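Local coordinates for protection of telomeres protein 1 (Schizosaccharomyces pombe, PDB 7CUI) that binds single-stranded G-rich telomeric DNA, protects the 3' overhang and regulates telomerase and telomere length, the chain here being its C-terminal part, at residues Q56-W61 with A83-D88; S64-A69 with N116-P121; Y167-I172 with R192-K197. All blocks are in the same frame, centred on the assembly; numbering follows the deposited sequence.

Contact 1 of 3, residues Q56-W61 with A83-D88; sequences QVVDFW and ALLVRD
Residues Gln56-Trp61 and Ala83-Arg87 pair as antiparallel strands, their directions 159° apart, with the register slipping by one where Val58 and Asp59 both face Leu85 in a classic beta bulge. Leu85 O accepts both bulge amides: Val58 N at 2.8 Å, nearly along the C=O axis, and Asp59 N in a weak bond. In return Leu85 N donates to Asp59 O, from a position 49° above the carbonyl plane. Asp59 OD1 turns back to its own strand, 2.7 Å from Phe60 N, and also forms a salt bridge with Lys63.

On the buried face the branches of Leu84 are shared out: CD2 meets Phe60 CB at 3.9 Å and CD1 meets Val57 CG2 at 4.2 Å. Trp135 of helix 121-135 stacks on the Phe60 ring and closes over this face. On the other face Leu85 CB lies 3.7 Å from Asp59 CB, and a chain of another protein packs on both residues.

Arg87 folds back at the end of the ladder. Its chi3 of 54° puts NE against Val58 CG2, 3.5 Å away, while NH2 reaches the same methyl at 3.6 Å, the guanidinium lying oblique to it. An alanine here would probably leave the Val58 methyls without this cover, since only the contact through CB would remain.

The hairpin thus offers an apolar face to the interior of an OB-fold barrel and a mixed face to a partner protein, and the bulge shifts the register of the two strands by one, with Leu85 O taking the Val58 amide and, weakly, that of Asp59.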
loop_
_atom_site.group_PDB
_atom_site.type_symbol
_atom_site.label_atom_id
_atom_site.label_comp_id
_atom_site.label_asym_id
_atom_site.label_seq_id
_atom_site.Cartn_x
_atom_site.Cartn_y
_atom_site.Cartn_z
ATOM N N GLN A 56 7.417 -4.611 -6.845
ATOM C CA GLN A 56 7.437 -5.832 -6.058
ATOM C C GLN A 56 7.209 -5.427 -4.606
ATOM O O GLN A 56 7.745 -4.413 -4.165
ATOM C CB GLN A 56 8.847 -6.411 -6.139
ATOM C CG GLN A 56 8.916 -7.900 -6.419
ATOM C CD GLN A 56 10.346 -8.385 -6.476
ATOM O OE1 GLN A 56 11.299 -7.607 -6.393
ATOM N NE2 GLN A 56 10.503 -9.692 -6.612
ATOM N N VAL A 57 6.416 -6.206 -3.857
ATOM C CA VAL A 57 6.211 -5.894 -2.450
ATOM C C VAL A 57 7.354 -6.495 -1.640
ATOM O O VAL A 57 7.688 -7.670 -1.804
ATOM C CB VAL A 57 4.849 -6.361 -1.904
ATOM C CG1 VAL A 57 4.678 -5.957 -0.444
ATOM C CG2 VAL A 57 3.684 -5.842 -2.731
ATOM N N VAL A 58 7.902 -5.682 -0.733
ATOM C CA VAL A 58 9.127 -6.018 -0.030
ATOM C C VAL A 58 8.891 -6.005 1.482
ATOM O O VAL A 58 9.648 -6.620 2.232
ATOM C CB VAL A 58 10.262 -5.085 -0.501
ATOM C CG1 VAL A 58 11.235 -4.683 0.615
ATOM C CG2 VAL A 58 10.995 -5.689 -1.695
ATOM N N ASP A 59 7.825 -5.320 1.916
ATOM C CA ASP A 59 7.454 -5.212 3.320
ATOM C C ASP A 59 6.038 -4.639 3.397
ATOM O O ASP A 59 5.510 -4.177 2.384
ATOM C CB ASP A 59 8.469 -4.363 4.097
ATOM C CG ASP A 59 8.472 -4.598 5.599
ATOM O OD1 ASP A 59 7.538 -5.244 6.094
ATOM O OD2 ASP A 59 9.415 -4.135 6.263
ATOM N N PHE A 60 5.426 -4.671 4.591
ATOM C CA PHE A 60 4.117 -4.063 4.797
ATOM C C PHE A 60 3.894 -3.697 6.265
ATOM O O PHE A 60 4.585 -4.198 7.156
ATOM C CB PHE A 60 2.998 -4.968 4.271
ATOM C CG PHE A 60 2.880 -6.303 4.964
ATOM C CD1 PHE A 60 2.299 -6.403 6.223
ATOM C CD2 PHE A 60 3.342 -7.460 4.355
ATOM C CE1 PHE A 60 2.185 -7.631 6.858
ATOM C CE2 PHE A 60 3.227 -8.690 4.986
ATOM C CZ PHE A 60 2.653 -8.773 6.238
ATOM N N TRP A 61 2.894 -2.830 6.488
ATOM C CA TRP A 61 2.502 -2.333 7.799
ATOM C C TRP A 61 0.981 -2.198 7.867
ATOM O O TRP A 61 0.363 -1.730 6.908
ATOM C CB TRP A 61 3.185 -0.992 8.089
ATOM C CG TRP A 61 3.332 -0.758 9.559
ATOM C CD1 TRP A 61 4.380 -1.152 10.345
ATOM C CD2 TRP A 61 2.378 -0.142 10.446
ATOM N NE1 TRP A 61 4.158 -0.805 11.652
ATOM C CE2 TRP A 61 2.938 -0.186 11.744
ATOM C CE3 TRP A 61 1.112 0.430 10.275
ATOM C CZ2 TRP A 61 2.278 0.327 12.859
ATOM C CZ3 TRP A 61 0.459 0.942 11.377
ATOM C CH2 TRP A 61 1.038 0.895 12.649
ATOM N N ALA A 83 -0.092 -0.243 4.573
ATOM C CA ALA A 83 0.913 0.254 3.649
ATOM C C ALA A 83 1.768 -0.901 3.135
ATOM O O ALA A 83 2.146 -1.791 3.896
ATOM C CB ALA A 83 1.756 1.307 4.322
ATOM N N LEU A 84 2.066 -0.866 1.833
ATOM C CA LEU A 84 2.988 -1.812 1.228
ATOM C C LEU A 84 4.287 -1.074 0.923
ATOM O O LEU A 84 4.257 -0.044 0.252
ATOM C CB LEU A 84 2.376 -2.327 -0.077
ATOM C CG LEU A 84 0.988 -2.953 0.015
ATOM C CD1 LEU A 84 0.561 -3.479 -1.348
ATOM C CD2 LEU A 84 0.975 -4.075 1.039
ATOM N N LEU A 85 5.413 -1.601 1.421
ATOM C CA LEU A 85 6.709 -1.098 0.997
ATOM C C LEU A 85 7.072 -1.763 -0.328
ATOM O O LEU A 85 7.298 -2.969 -0.376
ATOM C CB LEU A 85 7.761 -1.397 2.070
ATOM C CG LEU A 85 9.119 -0.727 1.855
ATOM C CD1 LEU A 85 8.996 0.789 1.904
ATOM C CD2 LEU A 85 10.135 -1.210 2.876
ATOM N N VAL A 86 7.121 -0.970 -1.401
ATOM C CA VAL A 86 7.323 -1.536 -2.726
ATOM C C VAL A 86 8.729 -1.205 -3.230
ATOM O O VAL A 86 9.338 -0.235 -2.786
ATOM C CB VAL A 86 6.222 -1.100 -3.715
ATOM C CG1 VAL A 86 4.844 -1.578 -3.282
ATOM C CG2 VAL A 86 6.225 0.400 -3.964
ATOM N N ARG A 87 9.235 -2.030 -4.158
ATOM C CA ARG A 87 10.562 -1.863 -4.733
ATOM C C ARG A 87 10.495 -2.000 -6.252
ATOM O O ARG A 87 9.782 -2.850 -6.784
ATOM C CB ARG A 87 11.565 -2.826 -4.086
ATOM C CG ARG A 87 12.827 -3.089 -4.896
ATOM C CD ARG A 87 14.071 -3.280 -4.045
ATOM N NE ARG A 87 13.938 -4.310 -3.017
ATOM C CZ ARG A 87 14.725 -4.438 -1.944
ATOM N NH1 ARG A 87 15.738 -3.609 -1.736
ATOM N NH2 ARG A 87 14.483 -5.412 -1.080
ATOM N N ASP A 88 11.289 -1.160 -6.921
ATOM C CA ASP A 88 11.276 -0.905 -8.352
ATOM C C ASP A 88 12.582 -1.440 -8.939
ATOM O O ASP A 88 13.476 -1.847 -8.197
ATOM C CB ASP A 88 11.148 0.607 -8.563
ATOM C CG ASP A 88 10.955 1.081 -9.989
ATOM O OD1 ASP A 88 11.922 0.988 -10.764
ATOM O OD2 ASP A 88 9.847 1.570 -10.304
#

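Contact 2 of 3, residues S64-A69 with N116-P121; sequences SLTQFA and NLADHP
The Phe68 ring carries Leu65 CD2 on one face, 3.3 Å above its plane and offset toward the rim, and at the base of the same side chain Phe68 CB meets Leu117 CD2 at 4.1 Å. Phe82 stacks with this ring. Within the loop 116-121, the second flat group, the His120 imidazole, is met at its edge and in its plane by Asn116 O, 2.7 Å from ND1. His120 CG stands anti to its own carbonyl carbon, beside the backbone N (chi1 -65°), and from there the ring makes this bond.

Leu117 is the side chain that enters the opposite segment. Its CD2 reaches Ala69 CB at 3.8 Å and also approaches Leu65 O and Ala69 N, while its CB sits against Thr66 O. Beside it, Thr66 CG2 touches Ala118 CB at 4.1 Å.

In the OB fold this is where the short 3-10 turn that interrupts the long strand 49-73 meets the loop leading into helix 121-135, one of the helices between the third and fourth barrel strands. His120 is the N-cap residue of that helix.

Polar linkage between the segments runs through a water. Leu117 N donates to it at 3.0 Å, and the same water lies 2.7 Å from Thr66 O and 2.8 Å from Ala69 O, bridging the backbone of the turn to that of the loop.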
loop_
_atom_site.group_PDB
_atom_site.type_symbol
_atom_site.label_atom_id
_atom_site.label_comp_id
_atom_site.label_asym_id
_atom_site.label_seq_id
_atom_site.Cartn_x
_atom_site.Cartn_y
_atom_site.Cartn_z
ATOM N N SER A 64 0.384 -7.377 11.726
ATOM C CA SER A 64 -0.772 -8.256 11.840
ATOM C C SER A 64 -1.817 -7.854 10.817
ATOM O O SER A 64 -2.223 -6.695 10.785
ATOM C CB SER A 64 -1.402 -8.208 13.193
ATOM O OG SER A 64 -0.465 -8.586 14.172
ATOM N N LEU A 65 -2.285 -8.836 10.040
ATOM C CA LEU A 65 -3.406 -8.637 9.137
ATOM C C LEU A 65 -4.660 -8.346 9.955
ATOM O O LEU A 65 -5.635 -7.793 9.448
ATOM C CB LEU A 65 -3.582 -9.886 8.271
ATOM C CG LEU A 65 -2.431 -10.184 7.315
ATOM C CD1 LEU A 65 -2.906 -11.061 6.169
ATOM C CD2 LEU A 65 -1.841 -8.898 6.761
ATOM N N THR A 66 -4.594 -8.703 11.237
ATOM C CA THR A 66 -5.657 -8.467 12.198
ATOM C C THR A 66 -5.879 -6.968 12.386
ATOM O O THR A 66 -6.939 -6.547 12.849
ATOM C CB THR A 66 -5.341 -9.271 13.459
ATOM O OG1 THR A 66 -6.157 -10.431 13.308
ATOM C CG2 THR A 66 -5.642 -8.547 14.748
ATOM N N GLN A 67 -4.881 -6.168 11.991
ATOM C CA GLN A 67 -4.918 -4.734 12.217
ATOM C C GLN A 67 -5.023 -3.996 10.883
ATOM O O GLN A 67 -4.774 -2.794 10.818
ATOM C CB GLN A 67 -3.701 -4.291 13.034
ATOM C CG GLN A 67 -3.623 -4.937 14.411
ATOM C CD GLN A 67 -2.497 -4.414 15.272
ATOM O OE1 GLN A 67 -1.746 -5.181 15.870
ATOM N NE2 GLN A 67 -2.380 -3.099 15.362
ATOM N N PHE A 68 -5.421 -4.715 9.825
ATOM C CA PHE A 68 -5.491 -4.134 8.492
ATOM C C PHE A 68 -6.724 -3.246 8.317
ATOM O O PHE A 68 -6.812 -2.513 7.338
ATOM C CB PHE A 68 -5.402 -5.219 7.417
ATOM C CG PHE A 68 -4.037 -5.381 6.798
ATOM C CD1 PHE A 68 -2.884 -5.334 7.578
ATOM C CD2 PHE A 68 -3.903 -5.598 5.431
ATOM C CE1 PHE A 68 -1.632 -5.488 7.000
ATOM C CE2 PHE A 68 -2.650 -5.753 4.856
ATOM C CZ PHE A 68 -1.518 -5.699 5.640
ATOM N N ALA A 69 -7.684 -3.321 9.244
ATOM C CA ALA A 69 -8.780 -2.363 9.275
ATOM C C ALA A 69 -8.777 -1.660 10.627
ATOM O O ALA A 69 -8.591 -2.306 11.658
ATOM C CB ALA A 69 -10.105 -3.041 9.011
ATOM N N ASN A 116 -13.686 -5.263 12.653
ATOM C CA ASN A 116 -12.721 -5.761 13.618
ATOM C C ASN A 116 -12.269 -7.146 13.158
ATOM O O ASN A 116 -13.028 -8.107 13.242
ATOM C CB ASN A 116 -13.318 -5.761 15.026
ATOM C CG ASN A 116 -12.264 -5.900 16.099
ATOM O OD1 ASN A 116 -12.116 -5.026 16.948
ATOM N ND2 ASN A 116 -11.525 -6.996 16.069
ATOM N N LEU A 117 -11.033 -7.244 12.661
ATOM C CA LEU A 117 -10.562 -8.453 12.005
ATOM C C LEU A 117 -10.276 -9.549 13.040
ATOM O O LEU A 117 -10.406 -10.743 12.749
ATOM C CB LEU A 117 -9.322 -8.100 11.174
ATOM C CG LEU A 117 -9.475 -7.894 9.660
ATOM C CD1 LEU A 117 -10.908 -7.954 9.162
ATOM C CD2 LEU A 117 -8.790 -6.618 9.193
ATOM N N ALA A 118 -9.900 -9.146 14.262
ATOM C CA ALA A 118 -9.673 -10.100 15.337
ATOM C C ALA A 118 -10.939 -10.914 15.607
ATOM O O ALA A 118 -10.845 -12.107 15.891
ATOM C CB ALA A 118 -9.205 -9.387 16.581
ATOM N N ASP A 119 -12.110 -10.270 15.498
ATOM C CA ASP A 119 -13.395 -10.938 15.681
ATOM C C ASP A 119 -13.839 -11.698 14.425
ATOM O O ASP A 119 -14.898 -12.327 14.446
ATOM C CB ASP A 119 -14.507 -9.953 16.058
ATOM C CG ASP A 119 -14.266 -9.162 17.336
ATOM O OD1 ASP A 119 -13.548 -9.675 18.236
ATOM O OD2 ASP A 119 -14.799 -8.032 17.420
ATOM N N HIS A 120 -13.059 -11.613 13.336
ATOM C CA HIS A 120 -13.406 -12.282 12.090
ATOM C C HIS A 120 -12.250 -13.151 11.598
ATOM O O HIS A 120 -11.586 -12.820 10.616
ATOM C CB HIS A 120 -13.844 -11.263 11.029
ATOM C CG HIS A 120 -15.102 -10.545 11.372
ATOM N ND1 HIS A 120 -15.113 -9.451 12.215
ATOM C CD2 HIS A 120 -16.383 -10.750 10.998
ATOM C CE1 HIS A 120 -16.347 -9.009 12.345
ATOM N NE2 HIS A 120 -17.148 -9.796 11.616
ATOM N N PRO A 121 -11.969 -14.297 12.257
ATOM C CA PRO A 121 -10.871 -15.164 11.826
ATOM C C PRO A 121 -10.987 -15.655 10.381
ATOM O O PRO A 121 -9.989 -15.652 9.661
ATOM C CB PRO A 121 -10.845 -16.331 12.824
ATOM C CG PRO A 121 -12.000 -16.110 13.784
ATOM C CD PRO A 121 -12.666 -14.791 13.452
HETATM O O HOH W 1 -9.143 -4.995 12.350
#

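Contact 3 of 3, residues Y167-I172 with R192-K197; sequences YVKEYI and RGFGTK
Phe194 lays one face of its ring over Tyr167 CB, a CH-pi contact in which that carbon is 3.7 Å from the ring centroid and 18° off the normal. With CG between the backbone N and the carbonyl carbon (chi1 74°), the crowded position, the ring leaves its strand on the side of the neighbouring one. Its edge meets the backbone there, CE1 standing 3.5 Å from Val168 C with Lys169 N close by. The Tyr167 ring itself runs on obliquely past Gly195, and its OH is bonded to Glu25.

Gly195 has a positive phi, which by itself favours glycine, at the break in strand 190-198. Just beyond, Thr196 OG1 donates to Phe194 O at 2.7 Å, bracing the break from within its own segment.

Further along, Lys169 and Arg192 form an antiparallel hydrogen-bonded pair, with Lys169 N 2.8 Å from Arg192 O and Arg192 N 3.0 Å from Lys169 O. Their side chains lie side by side and point the same way, Lys169 CE over one face of the guanidinium. Two residues further along the strand of Lys169, Tyr171 reaches Arg192 as well: its OH lies 3.5 Å from Arg192 CG and near the plane of the guanidinium, at the edge, the ring turned 86° to that group. Tyr171 OH and Arg192 NE each bond to the backbone of another protein's chain.

Lys169 NZ and Arg192 NH1 stand 4.2 Å apart, and Asp102 OD2 forms a salt bridge with each. The shared carboxylate probably offsets the repulsion between the two like charges, so this corner of the barrel pairs local charge balance with a partner-binding surface.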
loop_
_atom_site.group_PDB
_atom_site.type_symbol
_atom_site.label_atom_id
_atom_site.label_comp_id
_atom_site.label_asym_id
_atom_site.label_seq_id
_atom_site.Cartn_x
_atom_site.Cartn_y
_atom_site.Cartn_z
ATOM N N TYR A 167 -0.474 2.200 -9.596
ATOM C CA TYR A 167 -0.621 3.645 -9.694
ATOM C C TYR A 167 -0.550 4.243 -8.295
ATOM O O TYR A 167 -1.158 3.716 -7.367
ATOM C CB TYR A 167 -1.974 4.047 -10.284
ATOM C CG TYR A 167 -2.322 3.491 -11.640
ATOM C CD1 TYR A 167 -1.348 3.073 -12.531
ATOM C CD2 TYR A 167 -3.644 3.427 -12.051
ATOM C CE1 TYR A 167 -1.679 2.575 -13.782
ATOM C CE2 TYR A 167 -3.993 2.936 -13.298
ATOM C CZ TYR A 167 -3.006 2.510 -14.169
ATOM O OH TYR A 167 -3.348 2.022 -15.396
ATOM N N VAL A 168 0.181 5.352 -8.156
ATOM C CA VAL A 168 0.261 6.049 -6.882
ATOM C C VAL A 168 -0.088 7.517 -7.094
ATOM O O VAL A 168 0.279 8.107 -8.108
ATOM C CB VAL A 168 1.634 5.888 -6.196
ATOM C CG1 VAL A 168 1.979 4.428 -5.943
ATOM C CG2 VAL A 168 2.757 6.595 -6.944
ATOM N N LYS A 169 -0.819 8.085 -6.128
ATOM C CA LYS A 169 -1.050 9.518 -6.083
ATOM C C LYS A 169 -0.216 10.117 -4.954
ATOM O O LYS A 169 -0.314 9.692 -3.806
ATOM C CB LYS A 169 -2.544 9.850 -6.005
ATOM C CG LYS A 169 -3.360 9.103 -4.959
ATOM C CD LYS A 169 -4.851 9.253 -5.176
ATOM C CE LYS A 169 -5.662 8.250 -4.384
ATOM N NZ LYS A 169 -7.109 8.339 -4.696
ATOM N N GLU A 170 0.624 11.088 -5.321
ATOM C CA GLU A 170 1.530 11.769 -4.412
ATOM C C GLU A 170 0.835 13.023 -3.894
ATOM O O GLU A 170 0.195 13.735 -4.664
ATOM C CB GLU A 170 2.799 12.143 -5.179
ATOM C CG GLU A 170 3.942 12.639 -4.311
ATOM C CD GLU A 170 5.241 12.792 -5.086
ATOM O OE1 GLU A 170 5.194 12.757 -6.329
ATOM O OE2 GLU A 170 6.298 12.936 -4.448
ATOM N N TYR A 171 0.972 13.282 -2.590
ATOM C CA TYR A 171 0.256 14.366 -1.937
ATOM C C TYR A 171 0.916 14.680 -0.599
ATOM O O TYR A 171 1.747 13.916 -0.119
ATOM C CB TYR A 171 -1.208 13.980 -1.707
ATOM C CG TYR A 171 -1.400 12.874 -0.699
ATOM C CD1 TYR A 171 -1.185 11.549 -1.044
ATOM C CD2 TYR A 171 -1.779 13.151 0.607
ATOM C CE1 TYR A 171 -1.340 10.530 -0.120
ATOM C CE2 TYR A 171 -1.943 12.143 1.543
ATOM C CZ TYR A 171 -1.727 10.825 1.177
ATOM O OH TYR A 171 -1.888 9.821 2.086
ATOM N N ILE A 172 0.514 15.804 0.002
ATOM C CA ILE A 172 1.039 16.241 1.286
ATOM C C ILE A 172 -0.139 16.444 2.234
ATOM O O ILE A 172 -0.885 17.411 2.075
ATOM C CB ILE A 172 1.844 17.548 1.124
ATOM C CG1 ILE A 172 2.945 17.425 0.066
ATOM C CG2 ILE A 172 2.396 18.018 2.465
ATOM C CD1 ILE A 172 3.364 18.747 -0.552
ATOM N N ARG A 192 -0.223 7.177 -2.175
ATOM C CA ARG A 192 -1.426 6.382 -2.009
ATOM C C ARG A 192 -1.689 5.565 -3.271
ATOM O O ARG A 192 -1.803 6.122 -4.360
ATOM C CB ARG A 192 -2.603 7.308 -1.693
ATOM C CG ARG A 192 -2.938 7.389 -0.213
ATOM C CD ARG A 192 -4.325 6.832 0.010
ATOM N NE ARG A 192 -5.274 7.883 0.338
ATOM C CZ ARG A 192 -6.553 7.904 -0.026
ATOM N NH1 ARG A 192 -7.057 6.939 -0.777
ATOM N NH2 ARG A 192 -7.322 8.907 0.355
ATOM N N GLY A 193 -1.793 4.240 -3.107
ATOM C CA GLY A 193 -2.143 3.362 -4.211
ATOM C C GLY A 193 -3.580 3.589 -4.668
ATOM O O GLY A 193 -4.420 4.012 -3.873
ATOM N N PHE A 194 -3.844 3.309 -5.952
ATOM C CA PHE A 194 -5.192 3.363 -6.497
ATOM C C PHE A 194 -5.228 2.699 -7.873
ATOM O O PHE A 194 -4.184 2.419 -8.460
ATOM C CB PHE A 194 -5.677 4.813 -6.594
ATOM C CG PHE A 194 -5.041 5.607 -7.709
ATOM C CD1 PHE A 194 -3.809 6.218 -7.531
ATOM C CD2 PHE A 194 -5.674 5.732 -8.938
ATOM C CE1 PHE A 194 -3.227 6.944 -8.558
ATOM C CE2 PHE A 194 -5.090 6.454 -9.966
ATOM C CZ PHE A 194 -3.868 7.061 -9.774
ATOM N N GLY A 195 -6.448 2.471 -8.377
ATOM C CA GLY A 195 -6.684 1.987 -9.730
ATOM C C GLY A 195 -6.009 0.644 -9.998
ATOM O O GLY A 195 -5.491 0.406 -11.088
ATOM N N THR A 196 -6.021 -0.227 -8.988
ATOM C CA THR A 196 -5.286 -1.480 -9.027
ATOM C C THR A 196 -6.106 -2.539 -8.298
ATOM O O THR A 196 -6.448 -2.344 -7.135
ATOM C CB THR A 196 -3.917 -1.307 -8.354
ATOM O OG1 THR A 196 -3.288 -0.136 -8.876
ATOM C CG2 THR A 196 -3.001 -2.500 -8.522
ATOM N N LYS A 197 -6.421 -3.647 -8.983
ATOM C CA LYS A 197 -7.277 -4.667 -8.392
ATOM C C LYS A 197 -6.641 -6.052 -8.513
ATOM O O LYS A 197 -6.023 -6.367 -9.526
ATOM C CB LYS A 197 -8.712 -4.589 -8.929
ATOM C CG LYS A 197 -8.890 -4.810 -10.422
ATOM C CD LYS A 197 -10.328 -5.091 -10.828
ATOM C CE LYS A 197 -11.104 -3.865 -11.266
ATOM N NZ LYS A 197 -11.728 -3.180 -10.112
#

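In the fold
From the N terminus, strand 49-73 is used first by contact 1 and then by contact 2. Contact 1 closes the hairpin back to strand 77-87, whereas contact 2 waits until the loop before helix 121-135, so the two cross along the chain; they also touch, Phe60 CD1 lying 3.9 Å from Phe68 CZ. Contact 3 follows in series, closing the loop between strands 163-171 and 190-198, and its centre is about 14 Å from that of contact 1. Strand 163-171 also pairs with 49-73, and 190-198 runs parallel to 93-99, which completes the closed OB-fold barrel. Contacts 2 and 3 fall on opposite sides of the chain's centre.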